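Local coordinates for 450aa long hypothetical fmu protein (Pyrococcus horikoshii, PDB 2YXL), which probably methylates cytosine in RNA at carbon 5, using S-adenosyl-L-methionine as methyl donor, at residues Glu37-His42 with Trp48-Leu53; Pro142-Lys145 with Glu149-Glu152; Trp153-Pro158 with Asp175-Val180; Gln366-Leu371 with Lys394-Lys399; Ser418-Gly423 with Gly427-Trp432. All coordinates share one frame; numbering follows the deposited sequence.

Interaction 1: residues Glu37-His42 with Trp48-Leu53; sequences EAFKKH and WLNRVL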
# COMPACT_ATOMS: atom_id res chain seq x y z
N GLU A 37 -7.88 -2.93 13.40
CA GLU A 37 -9.26 -3.12 13.86
C GLU A 37 -9.44 -4.44 14.62
O GLU A 37 -10.00 -4.46 15.71
CB GLU A 37 -10.23 -3.02 12.68
CG GLU A 37 -11.62 -3.64 12.90
CD GLU A 37 -12.64 -2.67 13.48
OE1 GLU A 37 -13.81 -2.74 13.06
OE2 GLU A 37 -12.28 -1.85 14.36
N ALA A 38 -8.94 -5.53 14.03
CA ALA A 38 -9.09 -6.87 14.60
C ALA A 38 -8.32 -7.04 15.91
O ALA A 38 -8.80 -7.69 16.84
CB ALA A 38 -8.66 -7.93 13.60
N PHE A 39 -7.13 -6.46 15.96
CA PHE A 39 -6.25 -6.56 17.13
C PHE A 39 -6.81 -5.80 18.34
O PHE A 39 -6.72 -6.29 19.47
CB PHE A 39 -4.84 -6.09 16.77
CG PHE A 39 -4.03 -7.10 15.98
CD1 PHE A 39 -4.66 -8.11 15.24
CD2 PHE A 39 -2.64 -7.03 15.96
CE1 PHE A 39 -3.91 -9.03 14.51
CE2 PHE A 39 -1.89 -7.95 15.24
CZ PHE A 39 -2.52 -8.95 14.51
N LYS A 40 -7.41 -4.64 18.09
CA LYS A 40 -8.04 -3.84 19.14
C LYS A 40 -9.36 -4.45 19.59
O LYS A 40 -9.75 -4.31 20.76
CB LYS A 40 -8.27 -2.39 18.68
CG LYS A 40 -7.02 -1.65 18.23
CD LYS A 40 -6.13 -1.23 19.40
CE LYS A 40 -4.69 -1.04 18.96
NZ LYS A 40 -4.58 -0.19 17.74
N LYS A 41 -10.03 -5.13 18.67
CA LYS A 41 -11.29 -5.82 18.94
C LYS A 41 -11.06 -7.00 19.89
O LYS A 41 -11.85 -7.23 20.81
CB LYS A 41 -11.92 -6.31 17.64
CG LYS A 41 -13.42 -6.53 17.67
CD LYS A 41 -13.86 -7.38 16.49
CE LYS A 41 -15.37 -7.33 16.25
NZ LYS A 41 -15.75 -6.16 15.42
N HIS A 42 -9.97 -7.73 19.66
CA HIS A 42 -9.66 -8.94 20.42
C HIS A 42 -8.64 -8.74 21.54
O HIS A 42 -8.13 -9.71 22.11
CB HIS A 42 -9.23 -10.07 19.48
CG HIS A 42 -10.37 -10.71 18.76
ND1 HIS A 42 -10.69 -10.41 17.46
CD2 HIS A 42 -11.27 -11.64 19.17
CE1 HIS A 42 -11.74 -11.12 17.10
NE2 HIS A 42 -12.11 -11.88 18.12
N TRP A 48 4.67 -8.73 22.33
CA TRP A 48 5.19 -10.02 21.84
C TRP A 48 4.16 -10.73 20.97
O TRP A 48 4.51 -11.29 19.92
CB TRP A 48 5.61 -10.90 23.00
N LEU A 49 2.90 -10.72 21.41
CA LEU A 49 1.81 -11.30 20.64
C LEU A 49 1.51 -10.45 19.40
O LEU A 49 1.31 -11.00 18.31
CB LEU A 49 0.55 -11.45 21.50
CG LEU A 49 -0.65 -12.18 20.88
CD1 LEU A 49 -0.29 -13.63 20.55
CD2 LEU A 49 -1.86 -12.13 21.80
N ASN A 50 1.50 -9.13 19.58
CA ASN A 50 1.30 -8.20 18.48
C ASN A 50 2.30 -8.44 17.35
O ASN A 50 1.93 -8.44 16.18
CB ASN A 50 1.40 -6.75 18.98
CG ASN A 50 0.71 -5.76 18.06
OD1 ASN A 50 1.12 -5.56 16.91
ND2 ASN A 50 -0.34 -5.12 18.57
N ARG A 51 3.56 -8.66 17.72
CA ARG A 51 4.64 -8.94 16.78
C ARG A 51 4.43 -10.27 16.05
O ARG A 51 4.45 -10.31 14.81
CB ARG A 51 5.99 -8.93 17.51
CG ARG A 51 7.21 -9.02 16.60
CD ARG A 51 8.51 -8.86 17.38
NE ARG A 51 8.69 -7.50 17.90
CZ ARG A 51 8.65 -7.17 19.19
NH1 ARG A 51 8.45 -8.09 20.12
NH2 ARG A 51 8.83 -5.90 19.55
N VAL A 52 4.23 -11.34 16.82
CA VAL A 52 4.03 -12.68 16.28
C VAL A 52 2.83 -12.75 15.31
O VAL A 52 2.94 -13.30 14.21
CB VAL A 52 3.89 -13.73 17.42
CG1 VAL A 52 3.26 -15.02 16.94
CG2 VAL A 52 5.25 -14.01 18.05
N LEU A 53 1.70 -12.18 15.72
CA LEU A 53 0.50 -12.19 14.91
C LEU A 53 0.62 -11.30 13.67
O LEU A 53 0.07 -11.63 12.62
CB LEU A 53 -0.73 -11.79 15.73
CG LEU A 53 -1.16 -12.68 16.90
CD1 LEU A 53 -2.46 -12.17 17.48
CD2 LEU A 53 -1.29 -14.15 16.50
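The Phe39 ring presents an edge to the neighbouring helix: Asn50 O lies near the ring plane, 4.0 Å from Phe39 CE2. Leu53 CB packs obliquely against the ring, 3.6 Å from Phe39 CZ. The amide of Asn50 stands almost perpendicular to the ring, with the two planes 81° apart and Asn50 ND2 4.0 Å from Phe39 CD2. With CG set beside the backbone N and anti to the carbonyl carbon (chi1 -77°), Phe39 sends its ring across to the other helix; Asn50 swings its own CG anti to N (chi1 -158°), which brings the amide back beside the ring. Leu53 gives the apolar part of the contact; the Asn50 amide and carbonyl give the polar part, packed against the ring without bonding to it. Asn50 O is also hydrogen-bonded to Thr54 OG1. Shortening Phe39 to an alanine would probably open a gap beside Leu53 CB and leave the Asn50 amide freer to turn. Helices 32-41 and 47-75 are consecutive in the chain, and between these segments Phe39 carries the contact from the helix 32-41 side. Helix 12-24 packs on that helix at Ala38 and His42, the His42 ring also meets Phe117, and Pro227 touches Asn50.

Interaction 2: residues Pro142-Lys145 with Glu149-Glu152; sequences PNPK and EELE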
# COMPACT_ATOMS: atom_id res chain seq x y z
N PRO A 142 3.70 -31.13 1.49
CA PRO A 142 3.98 -30.10 0.49
C PRO A 142 4.78 -30.66 -0.69
O PRO A 142 5.92 -31.12 -0.51
CB PRO A 142 4.82 -29.06 1.26
CG PRO A 142 4.56 -29.36 2.70
CD PRO A 142 4.37 -30.83 2.77
N ASN A 143 4.18 -30.62 -1.87
CA ASN A 143 4.75 -31.26 -3.05
C ASN A 143 4.77 -30.35 -4.29
O ASN A 143 3.82 -30.35 -5.08
CB ASN A 143 4.00 -32.57 -3.34
CG ASN A 143 4.65 -33.41 -4.43
OD1 ASN A 143 5.88 -33.42 -4.58
ND2 ASN A 143 3.83 -34.13 -5.18
N PRO A 144 5.85 -29.55 -4.46
CA PRO A 144 6.00 -28.75 -5.68
C PRO A 144 6.62 -29.58 -6.81
O PRO A 144 7.81 -29.91 -6.78
CB PRO A 144 6.94 -27.61 -5.26
CG PRO A 144 7.35 -27.90 -3.83
CD PRO A 144 6.96 -29.32 -3.52
N LYS A 145 5.79 -29.93 -7.80
CA LYS A 145 6.19 -30.78 -8.92
C LYS A 145 6.73 -29.98 -10.11
O LYS A 145 7.87 -30.19 -10.54
CB LYS A 145 5.03 -31.68 -9.36
CG LYS A 145 3.64 -31.10 -9.08
CD LYS A 145 2.52 -31.89 -9.74
CE LYS A 145 2.12 -31.28 -11.08
NZ LYS A 145 0.89 -31.92 -11.63
N GLU A 149 5.72 -24.32 -10.60
CA GLU A 149 5.38 -24.33 -9.18
C GLU A 149 6.60 -24.10 -8.29
O GLU A 149 6.52 -23.44 -7.26
CB GLU A 149 4.66 -25.62 -8.78
CG GLU A 149 3.23 -25.72 -9.28
CD GLU A 149 2.41 -26.79 -8.57
OE1 GLU A 149 2.92 -27.92 -8.40
OE2 GLU A 149 1.26 -26.50 -8.19
N GLU A 150 7.74 -24.65 -8.72
CA GLU A 150 9.01 -24.45 -8.03
C GLU A 150 9.44 -22.98 -8.10
O GLU A 150 9.93 -22.42 -7.11
CB GLU A 150 10.10 -25.34 -8.65
CG GLU A 150 11.25 -25.69 -7.71
CD GLU A 150 10.92 -26.81 -6.75
OE1 GLU A 150 11.53 -27.90 -6.87
OE2 GLU A 150 10.04 -26.63 -5.88
N LEU A 151 9.23 -22.36 -9.26
CA LEU A 151 9.52 -20.95 -9.48
C LEU A 151 8.64 -20.05 -8.63
O LEU A 151 9.13 -19.10 -8.01
CB LEU A 151 9.36 -20.61 -10.97
CG LEU A 151 9.43 -19.15 -11.44
CD1 LEU A 151 10.87 -18.66 -11.55
CD2 LEU A 151 8.70 -19.00 -12.77
N GLU A 152 7.34 -20.35 -8.60
CA GLU A 152 6.37 -19.56 -7.83
C GLU A 152 6.65 -19.60 -6.33
O GLU A 152 6.40 -18.62 -5.63
CB GLU A 152 4.94 -20.03 -8.11
CG GLU A 152 4.40 -19.63 -9.48
CD GLU A 152 2.91 -19.89 -9.64
OE1 GLU A 152 2.25 -19.13 -10.37
OE2 GLU A 152 2.40 -20.86 -9.03
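Glu149 and Glu150 reach back to Lys145 and Pro144 by different torsions. Glu149 keeps CG beside its backbone N (chi1 -73°) and continues extended, which carries OE1 to the aliphatic part of Lys145. Glu150 places CG anti to N (chi1 -155°) and then bends at chi2 (80°), bringing its carboxylate round to the Pro144 ring. There Glu150 OE2 sits 3.3 Å from Pro144 CB and 3.6 Å from Pro144 CG, an oxygen against the ring methylenes. At the other carboxylate, Glu149 OE1 lies 3.3 Å from Lys145 CG; both pairs of side chains meet at a slant. The backbones are nearest at Pro144 and Glu149, with their CA atoms 5.7 Å apart, and the loop holding residues 142-145 runs straight on into helix 147-155. Further along that helix, Glu152 OE1 accepts a hydrogen bond from Ser159 N, beyond the helix's C-terminal end. The contact therefore joins a loop to the early part of the helix it precedes, at the protein surface. Chemically it is acid against CH groups: Lys145 NZ remains 5.5 Å from Glu149 OE1, so attraction between these opposite charges is likely to act through space without a direct ion pair.

Interaction 3: residues Trp153-Pro158 with Asp175-Val180; sequences WKYLAP and DFFRSV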
# COMPACT_ATOMS: atom_id res chain seq x y z
N TRP A 153 7.18 -20.73 -5.85
CA TRP A 153 7.52 -20.89 -4.44
C TRP A 153 8.80 -20.16 -4.01
O TRP A 153 8.95 -19.80 -2.84
CB TRP A 153 7.59 -22.36 -4.05
CG TRP A 153 6.26 -22.95 -3.67
CD1 TRP A 153 5.49 -23.79 -4.42
CD2 TRP A 153 5.54 -22.73 -2.45
NE1 TRP A 153 4.34 -24.11 -3.74
CE2 TRP A 153 4.34 -23.47 -2.53
CE3 TRP A 153 5.79 -21.97 -1.30
CZ2 TRP A 153 3.40 -23.49 -1.50
CZ3 TRP A 153 4.85 -21.98 -0.27
CH2 TRP A 153 3.67 -22.74 -0.38
N LYS A 154 9.72 -19.94 -4.95
CA LYS A 154 10.95 -19.21 -4.63
C LYS A 154 10.74 -17.70 -4.52
O LYS A 154 11.30 -17.06 -3.63
CB LYS A 154 12.07 -19.52 -5.64
CG LYS A 154 12.93 -20.72 -5.25
CD LYS A 154 14.33 -20.62 -5.86
CE LYS A 154 15.23 -21.73 -5.33
NZ LYS A 154 16.63 -21.61 -5.85
N TYR A 155 9.93 -17.14 -5.42
CA TYR A 155 9.67 -15.71 -5.41
C TYR A 155 8.43 -15.33 -4.62
O TYR A 155 8.21 -14.15 -4.33
CB TYR A 155 9.56 -15.16 -6.84
CG TYR A 155 10.83 -15.22 -7.66
CD1 TYR A 155 10.78 -15.18 -9.05
CD2 TYR A 155 12.09 -15.33 -7.06
CE1 TYR A 155 11.93 -15.23 -9.82
CE2 TYR A 155 13.25 -15.39 -7.82
CZ TYR A 155 13.17 -15.33 -9.20
OH TYR A 155 14.30 -15.39 -9.97
N LEU A 156 7.63 -16.33 -4.25
CA LEU A 156 6.33 -16.13 -3.60
C LEU A 156 5.45 -15.19 -4.43
O LEU A 156 4.92 -14.20 -3.94
CB LEU A 156 6.49 -15.62 -2.15
CG LEU A 156 7.43 -16.38 -1.20
CD1 LEU A 156 7.54 -15.67 0.14
CD2 LEU A 156 7.02 -17.83 -1.01
N ALA A 157 5.30 -15.53 -5.71
CA ALA A 157 4.60 -14.68 -6.68
C ALA A 157 4.01 -15.52 -7.82
O ALA A 157 4.54 -16.58 -8.14
CB ALA A 157 5.55 -13.62 -7.23
N PRO A 158 2.90 -15.04 -8.43
CA PRO A 158 2.34 -15.78 -9.56
C PRO A 158 3.24 -15.70 -10.79
O PRO A 158 3.95 -14.71 -10.98
CB PRO A 158 1.01 -15.07 -9.83
CG PRO A 158 1.20 -13.70 -9.30
CD PRO A 158 2.13 -13.82 -8.13
N ASP A 175 16.52 -10.03 -6.88
CA ASP A 175 16.72 -9.02 -5.83
C ASP A 175 15.45 -8.24 -5.53
O ASP A 175 15.17 -7.93 -4.36
CB ASP A 175 17.86 -8.07 -6.21
CG ASP A 175 19.23 -8.70 -6.06
OD1 ASP A 175 19.43 -9.49 -5.12
OD2 ASP A 175 20.12 -8.39 -6.89
N PHE A 176 14.67 -7.94 -6.57
CA PHE A 176 13.39 -7.26 -6.42
C PHE A 176 12.45 -8.05 -5.53
O PHE A 176 11.88 -7.51 -4.58
CB PHE A 176 12.73 -7.02 -7.79
CG PHE A 176 11.30 -6.54 -7.70
CD1 PHE A 176 10.24 -7.43 -7.82
CD2 PHE A 176 11.02 -5.19 -7.48
CE1 PHE A 176 8.92 -6.99 -7.73
CE2 PHE A 176 9.71 -4.74 -7.39
CZ PHE A 176 8.65 -5.65 -7.52
N PHE A 177 12.29 -9.34 -5.83
CA PHE A 177 11.41 -10.19 -5.04
C PHE A 177 11.94 -10.43 -3.63
O PHE A 177 11.16 -10.53 -2.69
CB PHE A 177 11.07 -11.49 -5.77
CG PHE A 177 10.06 -11.32 -6.86
CD1 PHE A 177 10.44 -11.37 -8.20
CD2 PHE A 177 8.72 -11.07 -6.56
CE1 PHE A 177 9.50 -11.20 -9.22
CE2 PHE A 177 7.79 -10.88 -7.57
CZ PHE A 177 8.18 -10.96 -8.90
N ARG A 178 13.26 -10.49 -3.49
CA ARG A 178 13.88 -10.53 -2.16
C ARG A 178 13.49 -9.31 -1.32
O ARG A 178 13.06 -9.46 -0.18
CB ARG A 178 15.40 -10.67 -2.25
CG ARG A 178 15.87 -12.13 -2.28
CD ARG A 178 17.33 -12.26 -1.90
NE ARG A 178 18.22 -11.91 -3.01
CZ ARG A 178 18.83 -12.80 -3.79
NH1 ARG A 178 18.66 -14.10 -3.60
NH2 ARG A 178 19.62 -12.37 -4.78
N SER A 179 13.62 -8.11 -1.90
CA SER A 179 13.28 -6.87 -1.20
C SER A 179 11.79 -6.73 -0.84
O SER A 179 11.46 -6.12 0.17
CB SER A 179 13.75 -5.65 -1.98
OG SER A 179 13.03 -5.50 -3.19
N VAL A 180 10.90 -7.29 -1.67
CA VAL A 180 9.46 -7.27 -1.35
C VAL A 180 9.03 -8.47 -0.50
O VAL A 180 7.87 -8.57 -0.09
CB VAL A 180 8.54 -7.09 -2.61
CG1 VAL A 180 8.83 -5.77 -3.32
CG2 VAL A 180 8.67 -8.28 -3.57
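Phe177 lays its ring over Tyr155 CB, while the two rings scarcely overlap. Their planes are nearly parallel, 7° apart, but the centroids are 5.1 Å from one another, so the pair is strongly offset. What occupies the face of Phe177 is the beta carbon of the tyrosine: Tyr155 CB stands 4.2 Å from the ring centroid, a CH-pi contact displaced toward the rim. In return, Phe177 CD1 lies over one face of the Tyr155 ring. Across the opposite face of Phe177 comes Phe176 CD1, above the ring centre, and Ala157 CB reaches Phe177 CE2 obliquely at 3.6 Å. Both aromatic residues hold CG beside the backbone N, Phe177 with chi1 -76°, and their side chains cross at about a right angle. The turn of the chain places Ala157 here: Leu156 leaves helix 147-155 with positive phi (55°), and the chain then runs toward helix 159-169, whose Ile162 and Val165 cover the same cluster. Polar bonds accompany the packing: Tyr155 O accepts from Asn181 ND2, while Arg353 donates to both Leu156 O and Val180 O. Within helix 173-181, Arg178 NH2 forms a salt bridge to Asp175 OD1 at 2.9 Å. Taken together, this is aromatic packing of helix 173-181, in the ferredoxin-like region, on a helix C-terminus ended by a residue in the left-handed conformation, consistent with a Schellman motif.

Interaction 4: residues Gln366-Leu371 with Lys394-Lys399; sequences QLQREL and KEENEK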
# COMPACT_ATOMS: atom_id res chain seq x y z
N GLN A 366 -5.70 3.17 -19.50
CA GLN A 366 -6.65 4.04 -20.21
C GLN A 366 -7.18 5.16 -19.32
O GLN A 366 -7.33 6.30 -19.77
CB GLN A 366 -7.81 3.23 -20.82
CG GLN A 366 -8.68 4.01 -21.82
CD GLN A 366 -9.85 3.20 -22.38
OE1 GLN A 366 -10.02 3.10 -23.60
NE2 GLN A 366 -10.66 2.63 -21.50
N LEU A 367 -7.46 4.84 -18.05
CA LEU A 367 -7.95 5.83 -17.09
C LEU A 367 -6.91 6.91 -16.81
O LEU A 367 -7.24 8.08 -16.66
CB LEU A 367 -8.41 5.17 -15.78
CG LEU A 367 -8.94 6.07 -14.65
CD1 LEU A 367 -10.15 6.90 -15.08
CD2 LEU A 367 -9.27 5.25 -13.42
N GLN A 368 -5.64 6.50 -16.74
CA GLN A 368 -4.53 7.42 -16.53
C GLN A 368 -4.39 8.40 -17.70
O GLN A 368 -4.15 9.59 -17.49
CB GLN A 368 -3.23 6.65 -16.30
CG GLN A 368 -3.19 5.89 -14.97
CD GLN A 368 -2.32 4.63 -15.01
OE1 GLN A 368 -1.55 4.42 -15.94
NE2 GLN A 368 -2.46 3.80 -13.99
N ARG A 369 -4.57 7.90 -18.92
CA ARG A 369 -4.49 8.72 -20.13
C ARG A 369 -5.57 9.80 -20.19
O ARG A 369 -5.29 10.93 -20.59
CB ARG A 369 -4.53 7.86 -21.39
CG ARG A 369 -3.27 7.03 -21.62
CD ARG A 369 -3.31 6.37 -22.99
NE ARG A 369 -2.44 5.20 -23.07
CZ ARG A 369 -2.30 4.44 -24.16
NH1 ARG A 369 -1.49 3.39 -24.13
NH2 ARG A 369 -2.96 4.72 -25.27
N GLU A 370 -6.79 9.46 -19.79
CA GLU A 370 -7.90 10.43 -19.82
C GLU A 370 -7.86 11.41 -18.64
O GLU A 370 -8.40 12.52 -18.73
CB GLU A 370 -9.27 9.75 -19.98
CG GLU A 370 -9.69 8.81 -18.85
CD GLU A 370 -10.83 7.89 -19.24
OE1 GLU A 370 -10.94 7.53 -20.44
OE2 GLU A 370 -11.62 7.51 -18.35
N LEU A 371 -7.23 11.01 -17.55
CA LEU A 371 -6.92 11.94 -16.46
C LEU A 371 -5.76 12.85 -16.88
O LEU A 371 -5.75 14.04 -16.57
CB LEU A 371 -6.59 11.20 -15.17
CG LEU A 371 -7.70 10.42 -14.47
CD1 LEU A 371 -7.12 9.57 -13.34
CD2 LEU A 371 -8.80 11.33 -13.94
N LYS A 394 5.63 -0.61 -17.28
CA LYS A 394 5.87 0.38 -18.32
C LYS A 394 4.56 0.90 -18.92
O LYS A 394 4.47 2.08 -19.27
CB LYS A 394 6.76 -0.19 -19.43
CG LYS A 394 8.22 -0.37 -19.02
CD LYS A 394 8.98 -1.21 -20.03
CE LYS A 394 10.37 -1.54 -19.53
NZ LYS A 394 11.07 -2.51 -20.43
N GLU A 395 3.56 0.02 -19.02
CA GLU A 395 2.24 0.36 -19.57
C GLU A 395 1.56 1.54 -18.87
O GLU A 395 0.84 2.31 -19.51
CB GLU A 395 1.31 -0.85 -19.54
CG GLU A 395 1.32 -1.69 -20.82
CD GLU A 395 2.63 -2.44 -21.06
OE1 GLU A 395 2.89 -2.79 -22.22
OE2 GLU A 395 3.38 -2.67 -20.09
N GLU A 396 1.78 1.66 -17.57
CA GLU A 396 1.18 2.72 -16.77
C GLU A 396 2.08 3.95 -16.69
O GLU A 396 1.65 5.02 -16.28
CB GLU A 396 0.88 2.22 -15.37
CG GLU A 396 -0.32 1.30 -15.28
CD GLU A 396 -0.38 0.59 -13.95
OE1 GLU A 396 -1.05 1.10 -13.03
OE2 GLU A 396 0.25 -0.48 -13.82
N ASN A 397 3.34 3.77 -17.08
CA ASN A 397 4.38 4.76 -16.86
C ASN A 397 4.97 5.35 -18.14
O ASN A 397 4.42 6.31 -18.69
CB ASN A 397 5.47 4.18 -15.96
CG ASN A 397 4.95 3.78 -14.59
OD1 ASN A 397 5.42 2.81 -14.00
ND2 ASN A 397 3.99 4.53 -14.07
N GLU A 398 6.08 4.78 -18.61
CA GLU A 398 6.80 5.29 -19.78
C GLU A 398 5.95 5.30 -21.05
O GLU A 398 6.07 6.21 -21.88
CB GLU A 398 8.10 4.50 -20.01
CG GLU A 398 9.23 4.82 -19.03
CD GLU A 398 9.19 3.97 -17.76
OE1 GLU A 398 10.17 4.03 -16.98
OE2 GLU A 398 8.20 3.25 -17.53
N LYS A 399 5.10 4.29 -21.19
CA LYS A 399 4.17 4.18 -22.32
C LYS A 399 3.16 5.33 -22.31
O LYS A 399 2.88 5.92 -23.36
CB LYS A 399 3.46 2.83 -22.27
CG LYS A 399 2.44 2.58 -23.37
CD LYS A 399 1.64 1.33 -23.05
CE LYS A 399 0.84 0.84 -24.24
NZ LYS A 399 0.35 -0.54 -24.02
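Residues 366-371 of helix 361-376 run beside the turn that leads into helix 398-407, the backbones being nearest at Gln368 and Glu396, where the CA atoms are 7.4 Å apart. Gln368 NE2 donates to Glu396 OE1 at 3.2 Å (156°), using the anti lone pair of that oxygen, and amide and carboxylate are nearly coplanar. The same NE2 also bonds to Pro339 O, while Glu396 OE2 is gripped by the hydroxyls of Ser391 and Thr341. Through Gln368 and Ser391, Glu396 links the helix to the residue following Cys390, the predicted nucleophile; the side chains of Glu396 and Cys390 are about 8 Å apart. In this Rossmann-like methyltransferase fold, helix 361-376 precedes and helix 398-407 follows strand 383-389; Leu367 and Leu371 touch the bound sinefungin. Further along, Lys399 CE meets the edge of the Arg369 guanidinium, 3.5 Å from Arg369 NH1. Arg369 NE is bonded to Asn400 OD1. Arg369 NH1 and Lys399 NZ are 4.3 Å apart, a like-charge approach that the long salt bridge from Lys399 NZ to Glu395 OE1 may partly offset.

Interaction 5: residues Ser418-Gly423 with Gly427-Trp432; sequences SPYDPG and GTMRAW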
# COMPACT_ATOMS: atom_id res chain seq x y z
N SER A 418 17.48 13.59 -9.11
CA SER A 418 17.42 13.33 -7.67
C SER A 418 16.03 12.92 -7.18
O SER A 418 15.03 13.45 -7.65
CB SER A 418 17.92 14.54 -6.89
OG SER A 418 19.33 14.59 -6.93
N PRO A 419 15.97 12.00 -6.20
CA PRO A 419 17.10 11.29 -5.60
C PRO A 419 17.27 9.85 -6.09
O PRO A 419 18.16 9.14 -5.62
CB PRO A 419 16.74 11.30 -4.12
CG PRO A 419 15.19 11.34 -4.10
CD PRO A 419 14.72 11.66 -5.50
N TYR A 420 16.43 9.42 -7.03
CA TYR A 420 16.41 8.02 -7.45
C TYR A 420 17.09 7.79 -8.80
O TYR A 420 18.04 8.49 -9.15
CB TYR A 420 14.98 7.47 -7.42
CG TYR A 420 14.29 7.60 -6.08
CD1 TYR A 420 13.20 8.46 -5.92
CD2 TYR A 420 14.73 6.88 -4.96
CE1 TYR A 420 12.56 8.59 -4.69
CE2 TYR A 420 14.09 7.00 -3.73
CZ TYR A 420 13.01 7.86 -3.60
OH TYR A 420 12.37 7.99 -2.39
N ASP A 421 16.61 6.80 -9.54
CA ASP A 421 17.26 6.34 -10.76
C ASP A 421 16.51 6.74 -12.03
O ASP A 421 15.34 7.13 -11.96
CB ASP A 421 17.46 4.83 -10.70
CG ASP A 421 18.52 4.42 -9.69
OD1 ASP A 421 19.13 5.31 -9.04
OD2 ASP A 421 18.76 3.20 -9.54
N PRO A 422 17.18 6.67 -13.20
CA PRO A 422 16.49 6.97 -14.46
C PRO A 422 15.44 5.92 -14.79
O PRO A 422 15.64 4.74 -14.53
CB PRO A 422 17.62 6.92 -15.50
CG PRO A 422 18.89 6.99 -14.72
CD PRO A 422 18.59 6.32 -13.43
N GLY A 423 14.32 6.37 -15.36
CA GLY A 423 13.31 5.47 -15.91
C GLY A 423 13.72 4.99 -17.29
O GLY A 423 14.85 5.22 -17.73
N GLY A 427 14.74 11.34 -18.66
CA GLY A 427 14.10 12.51 -18.05
C GLY A 427 13.10 12.10 -16.99
O GLY A 427 12.70 12.92 -16.15
N THR A 428 12.69 10.83 -17.03
CA THR A 428 11.78 10.27 -16.03
C THR A 428 12.57 9.54 -14.94
O THR A 428 13.71 9.13 -15.16
CB THR A 428 10.74 9.29 -16.65
OG1 THR A 428 11.40 8.13 -17.18
CG2 THR A 428 9.93 9.98 -17.75
N MET A 429 11.95 9.39 -13.78
CA MET A 429 12.63 8.83 -12.62
C MET A 429 11.85 7.66 -12.04
O MET A 429 10.62 7.68 -12.01
CB MET A 429 12.83 9.92 -11.56
CG MET A 429 13.69 9.52 -10.38
SD MET A 429 14.21 10.95 -9.41
CE MET A 429 12.64 11.53 -8.74
N ARG A 430 12.58 6.64 -11.59
CA ARG A 430 11.98 5.48 -10.95
C ARG A 430 12.64 5.17 -9.60
O ARG A 430 13.86 5.26 -9.46
CB ARG A 430 12.05 4.25 -11.85
CG ARG A 430 10.98 4.19 -12.92
CD ARG A 430 11.11 2.91 -13.73
NE ARG A 430 9.95 2.68 -14.59
CZ ARG A 430 9.03 1.73 -14.40
NH1 ARG A 430 9.12 0.91 -13.36
NH2 ARG A 430 8.03 1.60 -15.25
N ALA A 431 11.82 4.80 -8.62
CA ALA A 431 12.28 4.26 -7.36
C ALA A 431 12.02 2.76 -7.36
O ALA A 431 11.03 2.29 -7.93
CB ALA A 431 11.57 4.92 -6.19
N TRP A 432 12.93 2.01 -6.73
CA TRP A 432 12.83 0.56 -6.65
C TRP A 432 13.07 0.08 -5.22
O TRP A 432 13.98 0.59 -4.54
CB TRP A 432 13.84 -0.10 -7.59
CG TRP A 432 13.56 0.13 -9.04
CD1 TRP A 432 14.16 1.05 -9.85
CD2 TRP A 432 12.63 -0.59 -9.86
NE1 TRP A 432 13.65 0.96 -11.13
CE2 TRP A 432 12.72 -0.05 -11.16
CE3 TRP A 432 11.74 -1.64 -9.63
CZ2 TRP A 432 11.94 -0.51 -12.23
CZ3 TRP A 432 10.97 -2.11 -10.68
CH2 TRP A 432 11.07 -1.55 -11.97
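Ala431 CB sits squarely over the Tyr420 ring, 3.8 Å from its centroid, and Pro419 CG, from a proline whose peptide bond to Ser418 is cis, covers the opposite face, so the ring is sandwiched; Met429 CE lies at its edge. Beside it, Tyr420 N makes a weak hydrogen bond to Met429 SD at 3.6 Å. Met429 reaches there with CG anti to its backbone N (chi1 -172°). The backbone bonds of a beta hairpin fix this packing. Asp421 and Arg430 form an antiparallel hydrogen-bonded pair, Arg430 N to Asp421 O at 2.8 Å and Asp421 N to Arg430 O at 3.2 Å, while Gly423 N donates to Thr428 O at 2.8 Å. Further out, Tyr420 OH bonds to Glu246 OE2 and His436 meets the ring edge-to-face; strand 441-447 continues the sheet beyond 429-431. With an alanine at Tyr420, the Ala431 methyl would probably face a gap and Glu246 lose its hydroxyl partner. The charged ends of the central pair are matched outside the hairpin, Asp421 by Arg435 and Arg430 by Glu398. The chemistry thus separates by role: backbone bonds set the register, apolar groups clasp the tyrosine, and the charged side chains turn to partners elsewhere in the fold.

Interactions 2 and 3 share helix 147-155 and meet directly, Glu152 O lying 3.3 Å from Ala157 N in a probable hydrogen bond. Interaction 3 in turn touches interaction 5, where Phe176 CD2 packs on Trp432 CE3, so helix 173-181 packs on the end of the hairpin, at the start of helix 433-436. Interactions 4 and 5 are linked by a salt bridge from Arg430 NE to Glu398 OE1 at 2.8 Å, and both lie near the predicted nucleophile, Cys390, with Glu396 about 8 Å and Ala431 about 9 Å away, side chain to side chain. The side chain of Gln368 is about 9 Å from sinefungin. Interaction 1 stands apart, its centre about 39 Å from that of interaction 4.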